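Local atomic coordinates of kinase-associated protein B (Bacillus cereus, PDB entry 1Y71), a protein that is of unknown function but probably works in partnership with a kinase and carries a small SH3-like beta domain. Residues E12-I17 against Q79-Y84; G21-E26 against L40-H45; V36-A41 against R71-I76. One frame throughout, in Å; residues are numbered along the deposited sequence.

Contact 1: residues E12-I17 against Q79-Y84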
loop_
_atom_site.group_PDB
_atom_site.type_symbol
_atom_site.label_atom_id
_atom_site.label_comp_id
_atom_site.label_asym_id
_atom_site.label_seq_id
_atom_site.Cartn_x
_atom_site.Cartn_y
_atom_site.Cartn_z
ATOM N N GLU B 12 -12.562 -0.924 -5.826
ATOM C CA GLU B 12 -12.241 0.499 -5.698
ATOM C C GLU B 12 -11.413 0.778 -4.446
ATOM O O GLU B 12 -11.756 0.313 -3.356
ATOM C CB GLU B 12 -13.518 1.326 -5.733
ATOM C CG GLU B 12 -13.315 2.811 -5.476
ATOM C CD GLU B 12 -14.421 3.656 -6.089
ATOM O OE1 GLU B 12 -14.315 4.888 -5.986
ATOM O OE2 GLU B 12 -15.382 3.096 -6.672
ATOM N N ILE B 13 -10.332 1.542 -4.610
ATOM C CA ILE B 13 -9.519 2.027 -3.482
ATOM C C ILE B 13 -10.174 3.250 -2.850
ATOM O O ILE B 13 -10.520 4.216 -3.550
ATOM C CB ILE B 13 -8.057 2.344 -3.890
ATOM C CG1 ILE B 13 -7.439 1.137 -4.601
ATOM C CG2 ILE B 13 -7.229 2.723 -2.659
ATOM C CD1 ILE B 13 -7.532 -0.181 -3.771
ATOM N N VAL B 14 -10.369 3.190 -1.531
ATOM C CA VAL B 14 -11.134 4.220 -0.800
ATOM C C VAL B 14 -10.490 4.516 0.554
ATOM O O VAL B 14 -9.581 3.828 0.956
ATOM C CB VAL B 14 -12.588 3.750 -0.571
ATOM C CG1 VAL B 14 -13.337 3.578 -1.936
ATOM C CG2 VAL B 14 -12.602 2.435 0.273
ATOM N N THR B 15 -10.920 5.589 1.219
ATOM C CA THR B 15 -10.644 5.780 2.622
ATOM C C THR B 15 -11.959 5.448 3.346
ATOM O O THR B 15 -13.049 5.567 2.755
ATOM C CB THR B 15 -10.228 7.246 2.956
ATOM O OG1 THR B 15 -11.272 8.114 2.536
ATOM C CG2 THR B 15 -8.927 7.684 2.231
ATOM N N GLY B 16 -11.856 5.010 4.604
ATOM C CA GLY B 16 -13.015 4.657 5.426
ATOM C C GLY B 16 -12.751 5.100 6.858
ATOM O O GLY B 16 -11.627 4.973 7.379
ATOM N N ILE B 17 -13.794 5.608 7.495
ATOM C CA ILE B 17 -13.722 6.032 8.876
ATOM C C ILE B 17 -14.524 5.020 9.657
ATOM O O ILE B 17 -15.677 4.739 9.286
ATOM C CB ILE B 17 -14.321 7.443 9.076
ATOM C CG1 ILE B 17 -13.450 8.482 8.361
ATOM C CG2 ILE B 17 -14.387 7.757 10.621
ATOM C CD1 ILE B 17 -14.125 9.893 8.242
ATOM N N GLN B 79 -21.540 6.944 3.894
ATOM C CA GLN B 79 -21.228 8.375 4.086
ATOM C C GLN B 79 -19.793 8.557 4.554
ATOM O O GLN B 79 -19.218 9.652 4.431
ATOM C CB GLN B 79 -22.113 9.002 5.180
ATOM C CG GLN B 79 -23.508 8.392 5.298
ATOM C CD GLN B 79 -23.650 7.462 6.486
ATOM O OE1 GLN B 79 -23.413 7.849 7.632
ATOM N NE2 GLN B 79 -24.072 6.244 6.222
HETATM N N MSE B 80 -19.238 7.486 5.120
HETATM C CA MSE B 80 -17.924 7.537 5.744
HETATM C C MSE B 80 -16.870 6.946 4.797
HETATM O O MSE B 80 -15.721 6.756 5.200
HETATM C CB MSE B 80 -17.943 6.780 7.094
HETATM C CG MSE B 80 -19.101 7.210 8.017
HETATM SE SE MSE B 80 -18.960 9.120 8.379
HETATM C CE MSE B 80 -17.714 9.083 9.844
ATOM N N VAL B 81 -17.288 6.619 3.571
ATOM C CA VAL B 81 -16.395 6.069 2.552
ATOM C C VAL B 81 -16.140 7.107 1.437
ATOM O O VAL B 81 -17.083 7.748 0.934
ATOM C CB VAL B 81 -16.928 4.714 1.953
ATOM C CG1 VAL B 81 -15.950 4.149 0.889
ATOM C CG2 VAL B 81 -17.127 3.668 3.048
ATOM N N LYS B 82 -14.882 7.280 1.049
ATOM C CA LYS B 82 -14.535 8.240 -0.018
ATOM C C LYS B 82 -13.518 7.626 -0.991
ATOM O O LYS B 82 -12.632 6.900 -0.547
ATOM C CB LYS B 82 -13.928 9.495 0.608
ATOM C CG LYS B 82 -14.087 10.708 -0.268
ATOM C CD LYS B 82 -12.837 11.573 -0.306
ATOM C CE LYS B 82 -12.997 12.795 0.582
ATOM N NZ LYS B 82 -14.353 13.405 0.392
ATOM N N LYS B 83 -13.657 7.893 -2.306
ATOM C CA LYS B 83 -12.662 7.462 -3.312
ATOM C C LYS B 83 -11.264 7.946 -2.923
ATOM O O LYS B 83 -11.092 9.103 -2.532
ATOM C CB LYS B 83 -13.020 8.055 -4.691
ATOM C CG LYS B 83 -12.258 7.400 -5.852
ATOM C CD LYS B 83 -12.850 7.785 -7.224
ATOM C CE LYS B 83 -12.035 7.140 -8.350
ATOM N NZ LYS B 83 -11.810 5.643 -8.229
ATOM N N TYR B 84 -10.261 7.067 -3.018
ATOM C CA TYR B 84 -8.899 7.481 -2.696
ATOM C C TYR B 84 -7.964 7.105 -3.867
ATOM O O TYR B 84 -7.826 5.943 -4.180
ATOM C CB TYR B 84 -8.419 6.864 -1.377
ATOM C CG TYR B 84 -6.960 7.154 -1.066
ATOM C CD1 TYR B 84 -6.568 8.403 -0.575
ATOM C CD2 TYR B 84 -5.971 6.193 -1.294
ATOM C CE1 TYR B 84 -5.235 8.671 -0.291
ATOM C CE2 TYR B 84 -4.634 6.466 -1.011
ATOM C CZ TYR B 84 -4.286 7.703 -0.514
ATOM O OH TYR B 84 -2.973 7.965 -0.242
HETATM O O HOH W 1 -9.697 4.770 -6.182
HETATM O O HOH W 2 -13.398 8.295 4.542
#
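Tyr84 closes one end of this strand pair by laying its side chain across Thr15. Its CG stands anti to the backbone N (chi1 174°), beside the carbonyl carbon, and lies against Thr15 CG2. CB lies 3.7 Å from the same methyl, and CD1 touches it too. On the other flank CD2 meets Ile13 CG2 at 3.9 Å, the methyl sitting at the ring edge. The tip leaves the pair: OH is hydrogen-bonded to Glu87 O. A tyrosine suits a place where the ring must pack on aliphatic groups while its far end finds a polar partner.

Beneath it runs an antiparallel ladder. Tyr84 N donates to Ile13 O at 2.9 Å, and Thr15 N reaches Lys82 O at 2.8 Å, nearly along the C=O axis. Lys82 N returns a bond to Thr15 O. The last rung, Ile17 N to Met80 O, is longer at 3.2 Å, and a water bridges the same oxygen to Thr15 OG1. Gly16 CA makes a CA-H...O contact with Met80 O. Val81, on the face opposite Thr15, sets CG1 3.7 Å from Val14 CB. Selenomethionine Met80 bends its chain to bring CE to 3.7 Å from Ile17 CG2. Lys83 NZ and Glu12 OE1 form a salt bridge whose hydrogen bond is weak, at 3.4 Å; OE2 of Glu12 binds Glu9 N.

Strand 81-83 is one of the two outermost strands of the sheet within this chain, with strand 13-18 between it and strand 21-31, where Ile24 touches Tyr84, while Phe8 packs on Val14 and Val81.

Contact 2: residues G21-E26 against L40-H45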
loop_
_atom_site.group_PDB
_atom_site.type_symbol
_atom_site.label_atom_id
_atom_site.label_comp_id
_atom_site.label_asym_id
_atom_site.label_seq_id
_atom_site.Cartn_x
_atom_site.Cartn_y
_atom_site.Cartn_z
ATOM N N GLY B 21 -11.224 5.807 13.788
ATOM C CA GLY B 21 -10.002 5.526 13.049
ATOM C C GLY B 21 -10.276 5.895 11.591
ATOM O O GLY B 21 -11.425 5.982 11.171
ATOM N N LYS B 22 -9.227 6.128 10.829
ATOM C CA LYS B 22 -9.371 6.358 9.386
ATOM C C LYS B 22 -8.366 5.499 8.652
ATOM O O LYS B 22 -7.179 5.467 9.030
ATOM C CB LYS B 22 -9.163 7.839 9.027
ATOM C CG LYS B 22 -9.585 8.126 7.587
ATOM C CD LYS B 22 -9.537 9.669 7.244
ATOM C CE LYS B 22 -10.251 9.952 5.931
ATOM N NZ LYS B 22 -10.198 11.427 5.637
ATOM N N TYR B 23 -8.847 4.810 7.610
ATOM C CA TYR B 23 -8.080 3.786 6.894
ATOM C C TYR B 23 -8.123 3.965 5.380
ATOM O O TYR B 23 -9.073 4.521 4.831
ATOM C CB TYR B 23 -8.659 2.368 7.242
ATOM C CG TYR B 23 -8.686 2.111 8.741
ATOM C CD1 TYR B 23 -7.579 1.599 9.382
ATOM C CD2 TYR B 23 -9.781 2.506 9.530
ATOM C CE1 TYR B 23 -7.578 1.403 10.762
ATOM C CE2 TYR B 23 -9.786 2.320 10.903
ATOM C CZ TYR B 23 -8.689 1.760 11.515
ATOM O OH TYR B 23 -8.661 1.580 12.884
ATOM N N ILE B 24 -7.091 3.470 4.706
ATOM C CA ILE B 24 -7.158 3.244 3.254
ATOM C C ILE B 24 -7.481 1.783 3.086
ATOM O O ILE B 24 -6.903 0.910 3.780
ATOM C CB ILE B 24 -5.822 3.615 2.561
ATOM C CG1 ILE B 24 -5.620 5.123 2.686
ATOM C CG2 ILE B 24 -5.738 3.050 1.100
ATOM C CD1 ILE B 24 -4.177 5.597 2.556
ATOM N N GLY B 25 -8.400 1.495 2.174
ATOM C CA GLY B 25 -8.795 0.097 1.936
ATOM C C GLY B 25 -9.359 -0.150 0.563
ATOM O O GLY B 25 -9.336 0.715 -0.309
ATOM N N GLU B 26 -9.865 -1.351 0.373
ATOM C CA GLU B 26 -10.430 -1.729 -0.908
ATOM C C GLU B 26 -11.884 -2.178 -0.726
ATOM O O GLU B 26 -12.181 -2.950 0.180
ATOM C CB GLU B 26 -9.555 -2.838 -1.528
ATOM C CG GLU B 26 -10.041 -3.323 -2.868
ATOM C CD GLU B 26 -9.392 -4.614 -3.289
ATOM O OE1 GLU B 26 -8.668 -5.246 -2.479
ATOM O OE2 GLU B 26 -9.634 -5.003 -4.446
ATOM N N LEU B 40 -6.129 -1.753 4.115
ATOM C CA LEU B 40 -4.762 -1.855 3.584
ATOM C C LEU B 40 -3.720 -0.996 4.302
ATOM O O LEU B 40 -2.515 -1.320 4.298
ATOM C CB LEU B 40 -4.752 -1.526 2.088
ATOM C CG LEU B 40 -5.627 -2.423 1.225
ATOM C CD1 LEU B 40 -5.741 -1.846 -0.210
ATOM C CD2 LEU B 40 -5.174 -3.924 1.193
ATOM N N ALA B 41 -4.170 0.132 4.862
ATOM C CA ALA B 41 -3.274 1.053 5.537
ATOM C C ALA B 41 -4.047 1.873 6.548
ATOM O O ALA B 41 -5.269 2.002 6.435
ATOM C CB ALA B 41 -2.582 1.962 4.545
ATOM N N VAL B 42 -3.321 2.422 7.521
ATOM C CA VAL B 42 -3.882 3.300 8.541
ATOM C C VAL B 42 -3.493 4.763 8.300
ATOM O O VAL B 42 -2.324 5.078 8.184
ATOM C CB VAL B 42 -3.432 2.901 9.963
ATOM C CG1 VAL B 42 -4.204 3.760 11.037
ATOM C CG2 VAL B 42 -3.636 1.390 10.202
ATOM N N LEU B 43 -4.494 5.641 8.240
ATOM C CA LEU B 43 -4.283 7.092 8.154
ATOM C C LEU B 43 -4.434 7.787 9.511
ATOM O O LEU B 43 -3.721 8.769 9.809
ATOM C CB LEU B 43 -5.268 7.753 7.160
ATOM C CG LEU B 43 -5.079 7.513 5.672
ATOM C CD1 LEU B 43 -6.243 8.141 4.891
ATOM C CD2 LEU B 43 -3.724 8.009 5.160
ATOM N N LYS B 44 -5.371 7.302 10.318
ATOM C CA LYS B 44 -5.565 7.884 11.646
ATOM C C LYS B 44 -5.861 6.783 12.626
ATOM O O LYS B 44 -6.756 5.959 12.385
ATOM C CB LYS B 44 -6.689 8.938 11.641
ATOM C CG LYS B 44 -7.038 9.447 13.052
ATOM C CD LYS B 44 -8.334 10.232 13.000
ATOM C CE LYS B 44 -8.559 11.010 14.287
ATOM N NZ LYS B 44 -9.634 10.412 15.130
ATOM N N HIS B 45 -5.061 6.728 13.687
ATOM C CA HIS B 45 -5.250 5.740 14.741
ATOM C C HIS B 45 -6.438 6.182 15.586
ATOM O O HIS B 45 -6.625 7.393 15.813
ATOM C CB HIS B 45 -3.958 5.537 15.561
ATOM C CG HIS B 45 -3.978 4.306 16.412
ATOM N ND1 HIS B 45 -4.572 4.276 17.659
ATOM C CD2 HIS B 45 -3.497 3.059 16.193
ATOM C CE1 HIS B 45 -4.437 3.069 18.179
ATOM N NE2 HIS B 45 -3.803 2.305 17.305
#
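Two classic beta bulges shape this pairing: Leu40 and Ala41 together face Ile24, and Leu43 and Lys44 together face Lys22. In each, one carbonyl oxygen serves two amides. Ile24 O accepts from Leu40 N at 2.8 Å and from Ala41 N at 3.0 Å. Lys22 O takes Leu43 N at 2.8 Å and Lys44 N at 2.9 Å, both arriving from the same face of its plane. Ile24 N bonds back to Ala41 O, and Lys22 N to Lys44 O.

The strands are the two arms of the hairpin 21-31/34-42, at the heart of an antiparallel sheet consistent with an SH3-like fold, and the chain turns a corner at Leu43. Leu43, though exposed, lays its CD2 3.6 Å from Ile24 CD1, the two branched chains crossing obliquely. Ala41 CB touches Ile24 CB at 4.1 Å on the same face, the small methyl suiting a place also packed by Pro89.

Tyr23 and Val42 occupy the other face, side by side and pointing the same way, with CE1 of the ring 4.0 Å from Val42 CG2. Farther out, Tyr23 OH comes within 4.2 Å of Gly21 CA, an approach suited to a residue without a side chain, and is hydrogen-bonded to Leu68 N. Val42 also packs on Tyr91 and Ala98, and its N bonds to Ser94 OG of helix 91-104.

Contact 3: residues V36-A41 against R71-I76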
loop_
_atom_site.group_PDB
_atom_site.type_symbol
_atom_site.label_atom_id
_atom_site.label_comp_id
_atom_site.label_asym_id
_atom_site.label_seq_id
_atom_site.Cartn_x
_atom_site.Cartn_y
_atom_site.Cartn_z
ATOM N N VAL B 36 -18.336 -3.136 2.543
ATOM C CA VAL B 36 -17.335 -3.927 3.213
ATOM C C VAL B 36 -16.009 -3.416 2.642
ATOM O O VAL B 36 -15.834 -3.357 1.411
ATOM C CB VAL B 36 -17.510 -5.465 2.987
ATOM C CG1 VAL B 36 -16.475 -6.208 3.765
ATOM C CG2 VAL B 36 -18.929 -5.922 3.443
ATOM N N VAL B 37 -15.107 -3.012 3.543
ATOM C CA VAL B 37 -13.796 -2.464 3.167
ATOM C C VAL B 37 -12.702 -3.369 3.732
ATOM O O VAL B 37 -12.684 -3.654 4.947
ATOM C CB VAL B 37 -13.658 -0.975 3.687
ATOM C CG1 VAL B 37 -12.242 -0.394 3.466
ATOM C CG2 VAL B 37 -14.727 -0.066 3.030
ATOM N N LYS B 38 -11.807 -3.825 2.853
ATOM C CA LYS B 38 -10.615 -4.547 3.256
ATOM C C LYS B 38 -9.522 -3.535 3.561
ATOM O O LYS B 38 -9.064 -2.802 2.670
ATOM C CB LYS B 38 -10.183 -5.524 2.155
ATOM C CG LYS B 38 -8.972 -6.442 2.462
ATOM C CD LYS B 38 -8.269 -6.876 1.142
ATOM C CE LYS B 38 -8.855 -8.086 0.431
ATOM N NZ LYS B 38 -8.314 -8.197 -1.020
ATOM N N VAL B 39 -9.072 -3.530 4.811
ATOM C CA VAL B 39 -8.110 -2.528 5.292
ATOM C C VAL B 39 -6.717 -2.794 4.703
ATOM O O VAL B 39 -6.184 -3.914 4.778
ATOM C CB VAL B 39 -8.046 -2.497 6.841
ATOM C CG1 VAL B 39 -6.913 -1.589 7.356
ATOM C CG2 VAL B 39 -9.357 -2.066 7.415
ATOM N N LEU B 40 -6.129 -1.753 4.115
ATOM C CA LEU B 40 -4.762 -1.855 3.584
ATOM C C LEU B 40 -3.720 -0.996 4.302
ATOM O O LEU B 40 -2.515 -1.320 4.298
ATOM C CB LEU B 40 -4.752 -1.526 2.088
ATOM C CG LEU B 40 -5.627 -2.423 1.225
ATOM C CD1 LEU B 40 -5.741 -1.846 -0.210
ATOM C CD2 LEU B 40 -5.174 -3.924 1.193
ATOM N N ALA B 41 -4.170 0.132 4.862
ATOM C CA ALA B 41 -3.274 1.053 5.537
ATOM C C ALA B 41 -4.047 1.873 6.548
ATOM O O ALA B 41 -5.269 2.002 6.435
ATOM C CB ALA B 41 -2.582 1.962 4.545
ATOM N N ARG B 71 -5.765 -6.169 6.147
ATOM C CA ARG B 71 -6.730 -7.028 5.455
ATOM C C ARG B 71 -7.968 -7.396 6.268
ATOM O O ARG B 71 -8.796 -8.175 5.782
ATOM C CB ARG B 71 -6.082 -8.294 4.860
ATOM C CG ARG B 71 -4.922 -7.969 3.956
ATOM C CD ARG B 71 -4.465 -9.146 3.116
ATOM N NE ARG B 71 -4.012 -10.264 3.922
ATOM C CZ ARG B 71 -4.749 -11.347 4.211
ATOM N NH1 ARG B 71 -6.014 -11.466 3.769
ATOM N NH2 ARG B 71 -4.225 -12.320 4.963
ATOM N N GLU B 72 -8.128 -6.809 7.465
ATOM C CA GLU B 72 -9.397 -6.941 8.191
ATOM C C GLU B 72 -10.516 -6.407 7.280
ATOM O O GLU B 72 -10.307 -5.440 6.575
ATOM C CB GLU B 72 -9.348 -6.175 9.514
ATOM C CG GLU B 72 -10.630 -6.333 10.380
ATOM C CD GLU B 72 -10.409 -6.112 11.910
ATOM O OE1 GLU B 72 -9.302 -5.756 12.383
ATOM O OE2 GLU B 72 -11.379 -6.334 12.654
ATOM N N GLN B 73 -11.670 -7.061 7.234
ATOM C CA GLN B 73 -12.769 -6.550 6.412
ATOM C C GLN B 73 -13.850 -6.093 7.377
ATOM O O GLN B 73 -14.239 -6.824 8.320
ATOM C CB GLN B 73 -13.285 -7.573 5.384
ATOM C CG GLN B 73 -12.166 -8.192 4.525
ATOM C CD GLN B 73 -12.594 -8.708 3.148
ATOM O OE1 GLN B 73 -13.750 -9.075 2.907
ATOM N NE2 GLN B 73 -11.638 -8.769 2.246
ATOM N N THR B 74 -14.254 -4.844 7.216
ATOM C CA THR B 74 -15.190 -4.246 8.152
ATOM C C THR B 74 -16.259 -3.510 7.353
ATOM O O THR B 74 -15.988 -2.946 6.304
ATOM C CB THR B 74 -14.482 -3.357 9.244
ATOM O OG1 THR B 74 -14.384 -2.002 8.819
ATOM C CG2 THR B 74 -13.079 -3.868 9.562
ATOM N N ASN B 75 -17.485 -3.591 7.843
ATOM C CA ASN B 75 -18.607 -2.844 7.307
ATOM C C ASN B 75 -18.562 -1.366 7.685
ATOM O O ASN B 75 -18.450 -1.022 8.862
ATOM C CB ASN B 75 -19.913 -3.460 7.786
ATOM C CG ASN B 75 -21.112 -2.867 7.088
ATOM O OD1 ASN B 75 -21.104 -2.700 5.861
ATOM N ND2 ASN B 75 -22.162 -2.577 7.844
ATOM N N ILE B 76 -18.644 -0.501 6.674
ATOM C CA ILE B 76 -18.562 0.951 6.889
ATOM C C ILE B 76 -19.716 1.639 6.193
ATOM O O ILE B 76 -19.927 1.424 4.995
ATOM C CB ILE B 76 -17.160 1.525 6.435
ATOM C CG1 ILE B 76 -16.043 0.840 7.215
ATOM C CG2 ILE B 76 -17.049 3.066 6.634
ATOM C CD1 ILE B 76 -14.668 1.255 6.799
#
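Val37 and Ile76 make the close apolar contact of this strand pair, CD1 of the isoleucine lying 4.0 Å from Val37 CB as the two side chains cross. Both residues are buried, and branched aliphatic groups suit such a place because they fill space and favour extended backbone. The ladder around them is firm. Val37 N donates to Thr74 O at 2.9 Å with an almost straight N-H...O angle of 169°, and Thr74 N answers to Val37 O. Farther along, Val39 N bonds to Glu72 O at 2.9 Å. Arg71 N then closes on Val39 O at 2.7 Å. Gln73 CA adds a CA-H...O contact to Val37 O at 3.2 Å.

The side carrying Lys38 and Gln73 is more exposed, although the stems still pack. These two chains run side by side, pointing the same way, with Gln73 NE2 3.4 Å from Lys38 CE and also close to CB and CG. The lysine lends its methylenes to the amide, CG being anti to the backbone N (chi1 -176°). Val36 CG1 supports the glutamine from its other flank, at 3.8 Å from Gln73 CB. Long polar chains fit here, since their stems pack while their ends find partners: Lys38 NZ a weak long ion pair with Glu26 OE1, Gln73 OE1 a weak hydrogen bond with Thr28 OG1. Gln73, Asn75 and Arg71 are exposed, though Asn75 OD1 accepts from Arg31 NH2. This side also meets the second subunit, where Lys38 packs on Ile13 of that chain.

The 137° between the strands shows marked twist, and the pairing of an outermost strand with 34-42 is consistent with an SH3-like antiparallel sheet.

In the fold
The contacts are three of the four seams of one antiparallel sheet; the seam left over, 21-31 with 13-18, joins contact 1 to contact 2, Gly16 O and Tyr23 N lying 2.8 Å apart, a probable hydrogen bond. Contacts 2 and 3 share strand 34-42, with centres about 8 Å apart, and meet where Tyr23 CD1 packs 3.8 Å from Val39 CG1. Contacts 1 and 3 lie at opposite edges, yet their centres are only about 10 Å apart, consistent with a sheet that curls on itself, and Val81 CG2 touches Ile76 CG2 at 3.6 Å. All three touch the second subunit: Leu40, shared by contacts 2 and 3, packs on Ile88 of that chain and Ile13 on its Glu26.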